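Local structure of G-protein interacting protein 1 (5Z1N) at residues K23-K26 and R27-E31; F80-Y83 and G84-A88; F138-V141 and W142-E146; D150-L153 and L154-L158. The protein probably binds heterotrimeric G proteins and sequesters them in the cytosol, its C-terminal TNFAIP8-like helical domain holding a phospholipid in a pocket. All coordinates share one frame; numbering follows the deposited sequence.

Contact 1: K23-K26 and R27-E31; sequences KIIK and RVSNE
Ile25 and Ser29 meet at the end of helix 12-28, where one carbonyl oxygen accepts two bonds from a single residue. Ser29 N lies 2.9 Å from Ile25 O, nearly in line with the C=O bond, while Ser29 OG, 3.0 Å from Ile25 O, comes from above the carbonyl plane and away from the lone pairs. The hydroxyl folds back because OG stands between its own backbone N and carbonyl carbon (chi1 59°). Replacing Ser29 by alanine is likely to cost Ile25 O its hydroxyl donor, with the backbone amide and a weak bond from Val28 N left to hold it. Just before it, Arg27 N bonds to Lys23 O and Val28 N to Ile24 O in the regular i to i+4 pattern; beyond Ser29, Asn30 OD1 caps Lys33 N at the start of helix 31-53.

Apolar packing is thin between the segments: Ile24 CG2 approaches Val28 CG1 at 4.5 Å, and both side chains press on Phe137 and Val141.

The charged groups lie outside. Bent at chi2 and chi3, the Arg27 chain brings one guanidinium face against Lys26 CB, and Lys26 NZ comes within 4.3 Å of Arg27 NH1. Lys26 CD approaches Glu31 CG at 4.0 Å, while Lys23 NZ pairs with Asp150. The like charges lie at the C-terminal end of a helix, whose dipole would probably favour them, and the Glu31 carboxylate may partly offset Lys26.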
# COMPACT_ATOMS: atom_id res chain seq x y z
N LYS A 23 -4.03 11.50 1.18
CA LYS A 23 -3.53 12.88 1.21
C LYS A 23 -2.20 12.99 0.49
O LYS A 23 -1.97 13.94 -0.28
CB LYS A 23 -3.41 13.37 2.65
CG LYS A 23 -2.94 14.82 2.76
CD LYS A 23 -3.26 15.42 4.12
CE LYS A 23 -2.54 14.70 5.25
NZ LYS A 23 -2.96 15.20 6.60
N ILE A 24 -1.30 12.02 0.71
CA ILE A 24 -0.01 12.07 0.02
C ILE A 24 -0.21 11.97 -1.49
O ILE A 24 0.43 12.71 -2.26
CB ILE A 24 0.90 10.96 0.56
CG1 ILE A 24 1.38 11.33 1.97
CG2 ILE A 24 2.09 10.74 -0.36
CD1 ILE A 24 2.02 10.19 2.74
N ILE A 25 -1.10 11.09 -1.94
CA ILE A 25 -1.36 10.96 -3.37
C ILE A 25 -1.90 12.27 -3.94
O ILE A 25 -1.49 12.70 -5.03
CB ILE A 25 -2.33 9.79 -3.65
CG1 ILE A 25 -1.71 8.46 -3.24
CG2 ILE A 25 -2.71 9.75 -5.12
CD1 ILE A 25 -2.62 7.29 -3.47
N LYS A 26 -2.83 12.90 -3.22
CA LYS A 26 -3.30 14.22 -3.63
C LYS A 26 -2.13 15.17 -3.85
O LYS A 26 -2.05 15.86 -4.87
CB LYS A 26 -4.25 14.80 -2.57
CG LYS A 26 -5.70 14.36 -2.70
CD LYS A 26 -6.65 15.34 -2.02
CE LYS A 26 -6.37 15.46 -0.54
NZ LYS A 26 -7.31 16.42 0.12
N ARG A 27 -1.20 15.21 -2.89
CA ARG A 27 -0.09 16.14 -2.99
C ARG A 27 0.83 15.83 -4.17
O ARG A 27 1.37 16.76 -4.78
CB ARG A 27 0.71 16.15 -1.68
CG ARG A 27 -0.09 16.65 -0.48
CD ARG A 27 -0.44 18.14 -0.60
NE ARG A 27 -1.69 18.37 -1.32
CZ ARG A 27 -2.89 18.43 -0.75
NH1 ARG A 27 -3.96 18.65 -1.50
NH2 ARG A 27 -3.01 18.26 0.55
N VAL A 28 1.02 14.56 -4.52
CA VAL A 28 1.97 14.24 -5.58
C VAL A 28 1.35 14.20 -6.98
O VAL A 28 2.09 14.32 -7.96
CB VAL A 28 2.67 12.89 -5.32
CG1 VAL A 28 3.46 12.95 -4.02
CG2 VAL A 28 1.65 11.78 -5.30
N SER A 29 0.04 14.01 -7.09
CA SER A 29 -0.59 13.98 -8.41
C SER A 29 -1.81 14.89 -8.45
O SER A 29 -1.68 16.10 -8.66
CB SER A 29 -0.96 12.54 -8.80
OG SER A 29 -1.86 11.97 -7.87
N ASN A 30 -3.01 14.33 -8.27
CA ASN A 30 -4.23 15.12 -8.38
C ASN A 30 -5.36 14.43 -7.63
O ASN A 30 -5.26 13.27 -7.23
CB ASN A 30 -4.61 15.36 -9.84
CG ASN A 30 -4.73 14.07 -10.63
OD1 ASN A 30 -5.70 13.33 -10.48
ND2 ASN A 30 -3.75 13.80 -11.47
N GLU A 31 -6.46 15.17 -7.45
CA GLU A 31 -7.59 14.66 -6.69
C GLU A 31 -8.26 13.48 -7.39
O GLU A 31 -8.78 12.58 -6.72
CB GLU A 31 -8.61 15.76 -6.46
CG GLU A 31 -8.18 16.80 -5.46
CD GLU A 31 -9.35 17.59 -4.94
OE1 GLU A 31 -9.75 18.57 -5.61
OE2 GLU A 31 -9.90 17.22 -3.88
O HOH W 1 -1.04 18.16 -6.29

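Contact 2: F80-Y83 and G84-A88; sequences FRYY and GVKKA
Tyr82 O accepts from both Val85 N at 3.1 Å and Lys86 N at 3.0 Å, so the chain reverses at once after helix 59-81. The two donors use the oxygen differently: Lys86 N lies in the carbonyl plane, whereas Val85 N stands 49° out of it. Tyr83, whose amide still bonds back to Phe80 O, has an extended backbone, and Gly84 follows with a positive phi of 96°.

The Tyr82 ring and the Lys86 chain run side by side, pointing the same way. Tyr82 CD1 touches Lys86 CD at 3.8 Å, and the extended lysine chain brings CE and NZ alongside CD1 and CE1 of the ring. Arg81 CD sits over the centre of a face of this ring, 3.3 Å above its plane.

Tyr82 to Val85 form a type II beta turn, with Tyr83 and Gly84 at its two corners. Glycine suits the second corner, since a CB there would collide with Tyr83 O.

Val85 CG2 lies 3.3 Å from Tyr82 O and reaches Tyr82 CB at 4.2 Å. Tyr83 CG lies 3.5 Å from Gly84 N. With CG anti to the backbone N (chi1 178°), the Tyr83 ring is carried away from the turn and into the protein, where it meets Trp142 edge-to-face and packs on Leu151. Further along, Ala88 N is hydrogen-bonded to Asp143 OD1, tying the loop to helix 135-144.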
# COMPACT_ATOMS: atom_id res chain seq x y z
N PHE A 80 12.52 6.16 5.62
CA PHE A 80 11.96 7.28 6.36
C PHE A 80 12.89 7.72 7.47
O PHE A 80 12.79 8.87 7.92
CB PHE A 80 10.59 6.93 6.93
CG PHE A 80 9.91 8.10 7.58
CD1 PHE A 80 9.46 9.16 6.82
CD2 PHE A 80 9.75 8.15 8.96
CE1 PHE A 80 8.85 10.25 7.42
CE2 PHE A 80 9.14 9.23 9.56
CZ PHE A 80 8.69 10.28 8.80
N ARG A 81 13.82 6.86 7.90
CA ARG A 81 14.80 7.31 8.90
C ARG A 81 15.63 8.47 8.36
O ARG A 81 16.09 9.32 9.14
CB ARG A 81 15.69 6.15 9.33
CG ARG A 81 16.79 6.52 10.34
CD ARG A 81 18.11 6.77 9.64
NE ARG A 81 19.20 7.11 10.56
CZ ARG A 81 19.49 8.34 10.94
NH1 ARG A 81 20.50 8.56 11.77
NH2 ARG A 81 18.77 9.36 10.50
N TYR A 82 15.80 8.54 7.04
CA TYR A 82 16.58 9.60 6.42
C TYR A 82 15.71 10.68 5.79
O TYR A 82 16.25 11.60 5.16
CB TYR A 82 17.52 9.01 5.36
CG TYR A 82 18.41 7.92 5.91
CD1 TYR A 82 19.57 8.23 6.60
CD2 TYR A 82 18.07 6.58 5.75
CE1 TYR A 82 20.39 7.23 7.12
CE2 TYR A 82 18.88 5.57 6.26
CZ TYR A 82 20.03 5.90 6.94
OH TYR A 82 20.82 4.90 7.45
N TYR A 83 14.40 10.61 5.95
CA TYR A 83 13.52 11.64 5.41
C TYR A 83 13.80 12.97 6.09
O TYR A 83 13.69 13.09 7.31
CB TYR A 83 12.06 11.24 5.58
CG TYR A 83 11.08 12.29 5.09
CD1 TYR A 83 10.90 12.52 3.73
CD2 TYR A 83 10.35 13.07 5.98
CE1 TYR A 83 10.01 13.48 3.27
CE2 TYR A 83 9.46 14.03 5.53
CZ TYR A 83 9.29 14.23 4.18
OH TYR A 83 8.41 15.19 3.74
N GLY A 84 14.18 13.96 5.29
CA GLY A 84 14.50 15.27 5.80
C GLY A 84 15.98 15.53 6.03
O GLY A 84 16.36 16.68 6.22
N VAL A 85 16.81 14.49 6.03
CA VAL A 85 18.25 14.66 6.19
C VAL A 85 19.05 14.17 4.99
O VAL A 85 20.25 14.50 4.90
CB VAL A 85 18.77 13.99 7.49
CG1 VAL A 85 18.25 14.73 8.71
CG2 VAL A 85 18.38 12.53 7.53
N LYS A 86 18.45 13.41 4.09
CA LYS A 86 19.09 13.01 2.84
C LYS A 86 18.12 13.22 1.69
O LYS A 86 16.90 13.13 1.86
CB LYS A 86 19.55 11.55 2.87
CG LYS A 86 20.72 11.27 3.79
CD LYS A 86 21.26 9.87 3.59
CE LYS A 86 22.49 9.62 4.45
NZ LYS A 86 23.13 8.31 4.13
N LYS A 87 18.67 13.51 0.51
CA LYS A 87 17.84 13.63 -0.68
C LYS A 87 17.44 12.25 -1.19
O LYS A 87 18.09 11.24 -0.91
CB LYS A 87 18.58 14.39 -1.79
CG LYS A 87 19.09 15.77 -1.37
CD LYS A 87 17.98 16.62 -0.77
CE LYS A 87 16.88 16.92 -1.79
NZ LYS A 87 15.75 17.67 -1.17
N ALA A 88 16.34 12.21 -1.94
CA ALA A 88 15.81 10.94 -2.42
C ALA A 88 16.83 10.20 -3.28
O ALA A 88 16.88 8.96 -3.25
CB ALA A 88 14.51 11.16 -3.20

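Contact 3: F138-V141 and W142-E146; sequences FTKV and WDDLE
Val141 CG1 touches two residues, Leu145 CD1 at 3.6 Å and Trp142 CE3 at 3.7 Å; it stands anti to its own backbone N (chi1 159°), which turns it to both. The valine and leucine lie side by side and point the same way. Phe138 O lies at the edge of the indole, near its plane and 3.3 Å from Trp142 CE3, while Trp142 N bonds to that same oxygen.

Near the C-terminal part of helix 135-144, a water joins Val141 O to Leu145 N, 2.6 Å from each, in place of a direct i to i+4 bond. In one of two lysine conformers, Lys140 NZ lies 2.9 Å from Asp144 OD2, a salt bridge on the anti side of the carboxylate and doubtful as a fixed feature.

Farther out, Trp142 NE1 donates to Ala79 O, the indole packs on Leu76 and Leu95, and Phe138 touches the bound phosphatidylethanolamine. A leucine in place of Trp142 would probably leave Ala79 O without this donor and open a gap beside Leu95 and Val141. The helix thus divides its chemistry by side: apolar groups and one satisfied indole N-H face the bundle, while the ion pair lies toward solvent.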
# COMPACT_ATOMS: atom_id res chain seq x y z
N PHE A 138 7.80 7.22 -4.73
CA PHE A 138 8.60 7.31 -3.51
C PHE A 138 9.58 8.48 -3.59
O PHE A 138 9.69 9.27 -2.65
CB PHE A 138 9.33 5.99 -3.25
CG PHE A 138 8.41 4.83 -2.97
CD1 PHE A 138 7.10 5.04 -2.56
CD2 PHE A 138 8.86 3.52 -3.11
CE1 PHE A 138 6.25 3.97 -2.31
CE2 PHE A 138 8.02 2.45 -2.86
CZ PHE A 138 6.72 2.67 -2.45
N THR A 139 10.32 8.60 -4.70
CA THR A 139 11.30 9.67 -4.80
C THR A 139 10.63 11.04 -4.74
O THR A 139 11.11 11.95 -4.04
CB THR A 139 12.14 9.53 -6.08
OG1 THR A 139 11.29 9.58 -7.23
CG2 THR A 139 12.91 8.22 -6.08
N LYS A 140 9.52 11.21 -5.46
CA LYS A 140 8.77 12.46 -5.37
C LYS A 140 8.35 12.74 -3.93
O LYS A 140 8.48 13.87 -3.45
CB LYS A 140 7.55 12.41 -6.29
CG LYS A 140 6.64 13.63 -6.19
CD LYS A 140 7.07 14.73 -7.15
CE LYS A 140 6.24 15.99 -6.96
NZ LYS A 140 6.83 17.14 -7.71
N VAL A 141 7.86 11.73 -3.23
CA VAL A 141 7.42 11.91 -1.85
C VAL A 141 8.58 12.35 -0.96
O VAL A 141 8.47 13.28 -0.16
CB VAL A 141 6.76 10.63 -1.32
CG1 VAL A 141 6.77 10.59 0.20
CG2 VAL A 141 5.34 10.51 -1.86
N TRP A 142 9.73 11.69 -1.11
CA TRP A 142 10.86 11.96 -0.24
C TRP A 142 11.53 13.29 -0.53
O TRP A 142 12.24 13.81 0.34
CB TRP A 142 11.90 10.83 -0.34
CG TRP A 142 11.92 9.92 0.85
CD1 TRP A 142 12.86 9.88 1.84
CD2 TRP A 142 10.94 8.92 1.19
NE1 TRP A 142 12.54 8.92 2.76
CE2 TRP A 142 11.37 8.32 2.40
CE3 TRP A 142 9.76 8.48 0.60
CZ2 TRP A 142 10.65 7.30 3.01
CZ3 TRP A 142 9.04 7.47 1.22
CH2 TRP A 142 9.50 6.89 2.41
N ASP A 143 11.32 13.87 -1.72
CA ASP A 143 11.97 15.14 -2.04
C ASP A 143 11.04 16.35 -2.04
O ASP A 143 11.49 17.45 -1.71
CB ASP A 143 12.65 15.06 -3.41
CG ASP A 143 14.08 14.59 -3.32
OD1 ASP A 143 14.56 14.36 -2.19
OD2 ASP A 143 14.73 14.44 -4.37
N ASP A 144 9.77 16.19 -2.41
CA ASP A 144 8.93 17.32 -2.79
C ASP A 144 7.73 17.53 -1.87
O ASP A 144 6.88 18.37 -2.18
CB ASP A 144 8.46 17.15 -4.24
CG ASP A 144 9.59 17.29 -5.25
OD1 ASP A 144 10.69 17.73 -4.85
OD2 ASP A 144 9.39 16.96 -6.43
N LEU A 145 7.64 16.81 -0.76
CA LEU A 145 6.53 17.00 0.16
C LEU A 145 6.88 18.03 1.22
O LEU A 145 8.04 18.19 1.61
CB LEU A 145 6.15 15.68 0.85
CG LEU A 145 5.31 14.66 0.10
CD1 LEU A 145 4.85 13.57 1.06
CD2 LEU A 145 4.11 15.31 -0.57
N GLU A 146 5.86 18.74 1.69
CA GLU A 146 6.01 19.55 2.88
C GLU A 146 5.91 18.65 4.12
O GLU A 146 5.42 17.52 4.06
CB GLU A 146 4.95 20.65 2.95
CG GLU A 146 4.43 21.12 1.59
CD GLU A 146 5.39 22.06 0.88
OE1 GLU A 146 6.36 22.51 1.52
OE2 GLU A 146 5.17 22.34 -0.32
O HOH W 2 9.35 15.51 0.79

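Contact 4: D150-L153 and L154-L158; sequences DLFL and LISAL. With PEF (di-palmitoyl-3-sn-phosphatidylethanolamine), chain B.
Leu151 and Leu154, one helical turn apart on helix 151-158, line the phospholipid pocket, and Leu151 also packs on Ile155. Leu151 CD1 reaches C25, the terminal methyl of one palmitoyl chain of the phosphatidylethanolamine, at 4.0 Å, and Leu154 CD2 touches C24 of that chain at 3.8 Å. The same Leu151 methyl lies 3.8 Å from Ile155 CG1, the two side chains crossing at a slant, so a single branch serves both lipid and helix.

Away from the lipid, Phe152 O accepts two bonds from Ser156. Ser156 OG lies 2.6 Å and Ser156 N 2.9 Å from Phe152 O, and they approach from opposite faces of the carbonyl plane. With OG set between its own N and carbonyl carbon (chi1 71°), the serine returns its hydroxyl to the helix backbone. Phe152 holds CG anti to its backbone N (chi1 167°), which brings a ring face to Ser156 CB in a CH-pi contact, 4.1 Å from CB to the centroid.

Asp150 occupies the N-cap position but makes no capping bond; its carboxylate is turned to Lys23. A short helix whose inner leucines meet acyl-chain ends is consistent with the lipid-holding helical bundle of the TNFAIP8 family.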
# COMPACT_ATOMS: atom_id res chain seq x y z
N ASP A 150 2.48 14.98 6.12
CA ASP A 150 2.25 13.93 7.12
C ASP A 150 2.62 12.54 6.60
O ASP A 150 1.94 11.55 6.88
CB ASP A 150 0.80 13.96 7.61
CG ASP A 150 0.51 15.17 8.49
OD1 ASP A 150 1.44 15.63 9.19
OD2 ASP A 150 -0.64 15.66 8.50
N LEU A 151 3.73 12.46 5.86
CA LEU A 151 4.36 11.17 5.63
C LEU A 151 4.67 10.48 6.96
O LEU A 151 4.62 9.24 7.05
CB LEU A 151 5.63 11.35 4.81
CG LEU A 151 6.44 10.09 4.46
CD1 LEU A 151 5.62 9.15 3.57
CD2 LEU A 151 7.74 10.49 3.79
N PHE A 152 4.96 11.27 8.00
CA PHE A 152 5.25 10.70 9.32
C PHE A 152 4.10 9.86 9.84
O PHE A 152 4.32 8.79 10.42
CB PHE A 152 5.59 11.81 10.32
CG PHE A 152 5.60 11.35 11.75
CD1 PHE A 152 6.69 10.64 12.25
CD2 PHE A 152 4.53 11.59 12.59
CE1 PHE A 152 6.70 10.19 13.56
CE2 PHE A 152 4.54 11.15 13.90
CZ PHE A 152 5.62 10.45 14.39
N LEU A 153 2.86 10.33 9.68
CA LEU A 153 1.72 9.57 10.17
C LEU A 153 1.60 8.23 9.47
O LEU A 153 1.35 7.20 10.10
CB LEU A 153 0.44 10.39 10.00
CG LEU A 153 0.41 11.72 10.74
CD1 LEU A 153 -0.95 12.38 10.60
CD2 LEU A 153 0.76 11.53 12.21
N LEU A 154 1.81 8.22 8.15
CA LEU A 154 1.70 6.98 7.39
C LEU A 154 2.80 6.00 7.77
O LEU A 154 2.52 4.84 8.09
CB LEU A 154 1.74 7.28 5.89
CG LEU A 154 1.81 6.03 5.02
CD1 LEU A 154 0.58 5.16 5.24
CD2 LEU A 154 1.96 6.40 3.55
N ILE A 155 4.06 6.45 7.73
CA ILE A 155 5.15 5.52 8.01
C ILE A 155 5.10 5.06 9.46
O ILE A 155 5.32 3.89 9.76
CB ILE A 155 6.51 6.17 7.67
CG1 ILE A 155 6.54 6.60 6.20
CG2 ILE A 155 7.64 5.19 7.98
CD1 ILE A 155 6.19 5.49 5.23
N SER A 156 4.82 5.98 10.38
CA SER A 156 4.75 5.62 11.79
C SER A 156 3.57 4.71 12.10
O SER A 156 3.59 4.02 13.12
CB SER A 156 4.69 6.88 12.66
OG SER A 156 3.44 7.52 12.54
N ALA A 157 2.54 4.70 11.25
CA ALA A 157 1.50 3.70 11.41
C ALA A 157 1.88 2.38 10.76
O ALA A 157 1.50 1.31 11.25
CB ALA A 157 0.18 4.21 10.83
N LEU A 158 2.66 2.42 9.67
CA LEU A 158 3.02 1.21 8.94
C LEU A 158 4.10 0.40 9.66
O LEU A 158 4.06 -0.84 9.64
CB LEU A 158 3.49 1.57 7.53
CG LEU A 158 2.42 2.01 6.53
CD1 LEU A 158 3.05 2.29 5.18
CD2 LEU A 158 1.32 0.96 6.42
C2 PEF B . -7.72 -3.91 8.77
C1 PEF B . -7.82 -5.42 8.97
N PEF B . -5.51 -8.74 13.31
C3 PEF B . -7.31 -3.21 10.06
C4 PEF B . -6.43 -8.62 11.08
C5 PEF B . -5.93 -9.54 12.18
C10 PEF B . -7.05 -2.60 6.89
C11 PEF B . -6.21 -2.40 5.65
C12 PEF B . -5.69 -0.97 5.54
C13 PEF B . -4.62 -0.95 4.46
C14 PEF B . -4.12 0.45 4.12
C15 PEF B . -2.83 0.33 3.32
C16 PEF B . -2.32 1.69 2.84
C17 PEF B . -0.86 1.61 2.39
C18 PEF B . -0.59 0.40 1.50
C19 PEF B . 0.41 0.73 0.40
C20 PEF B . 1.67 1.40 0.94
C21 PEF B . 1.97 2.68 0.16
C22 PEF B . 3.15 3.44 0.77
C23 PEF B . 3.20 4.87 0.25
C24 PEF B . 4.45 5.58 0.76
C25 PEF B . 4.43 7.05 0.41
C30 PEF B . -4.98 -2.40 9.88
C31 PEF B . -3.50 -2.59 10.10
C32 PEF B . -2.82 -2.94 8.77
C33 PEF B . -3.20 -4.34 8.31
C34 PEF B . -3.12 -4.44 6.79
C35 PEF B . -3.30 -5.89 6.32
C36 PEF B . -3.81 -5.95 4.89
C37 PEF B . -3.55 -7.31 4.25
C38 PEF B . -4.24 -7.40 2.89
C39 PEF B . -3.26 -7.82 1.80
C40 PEF B . -3.94 -7.96 0.44
C41 PEF B . -4.57 -6.65 -0.02
C42 PEF B . -3.53 -5.56 -0.24
C43 PEF B . -4.17 -4.33 -0.89
C44 PEF B . -3.16 -3.21 -1.08
C45 PEF B . -3.75 -2.10 -1.92
O4 PEF B . -8.00 -1.89 7.14
O5 PEF B . -5.41 -1.37 9.38
O2 PEF B . -6.70 -3.68 7.81
O3 PEF B . -5.92 -3.44 10.25
O1P PEF B . -9.83 -7.18 11.59
O2P PEF B . -8.54 -8.09 9.49
O3P PEF B . -8.19 -5.72 10.31
O4P PEF B . -7.33 -7.66 11.61
P PEF B . -8.60 -7.22 10.72

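Contacts 1, 3 and 4 are partly buried, whereas contact 2 lies at the surface, its centre about 20 Å from the centre of the chain, and relies on backbone bonds and a glycine. Contacts 1 and 3 bring the ends of helix 12-28 and helix 135-144 together, Ile24 CG2 meeting Val141 CG2 at 3.6 Å. A salt bridge and Ile24 packing join contact 1 to contact 4, the contact whose leucines meet the acyl chain end. Leu151 also touches Val141 of contact 3 and Phe80 of contact 2, so apolar packing, aliphatic and aromatic, joins these three. Serine hydroxyls fold back onto carbonyls in contacts 1 and 4, and a water lies between backbone atoms in each of contacts 1 and 3.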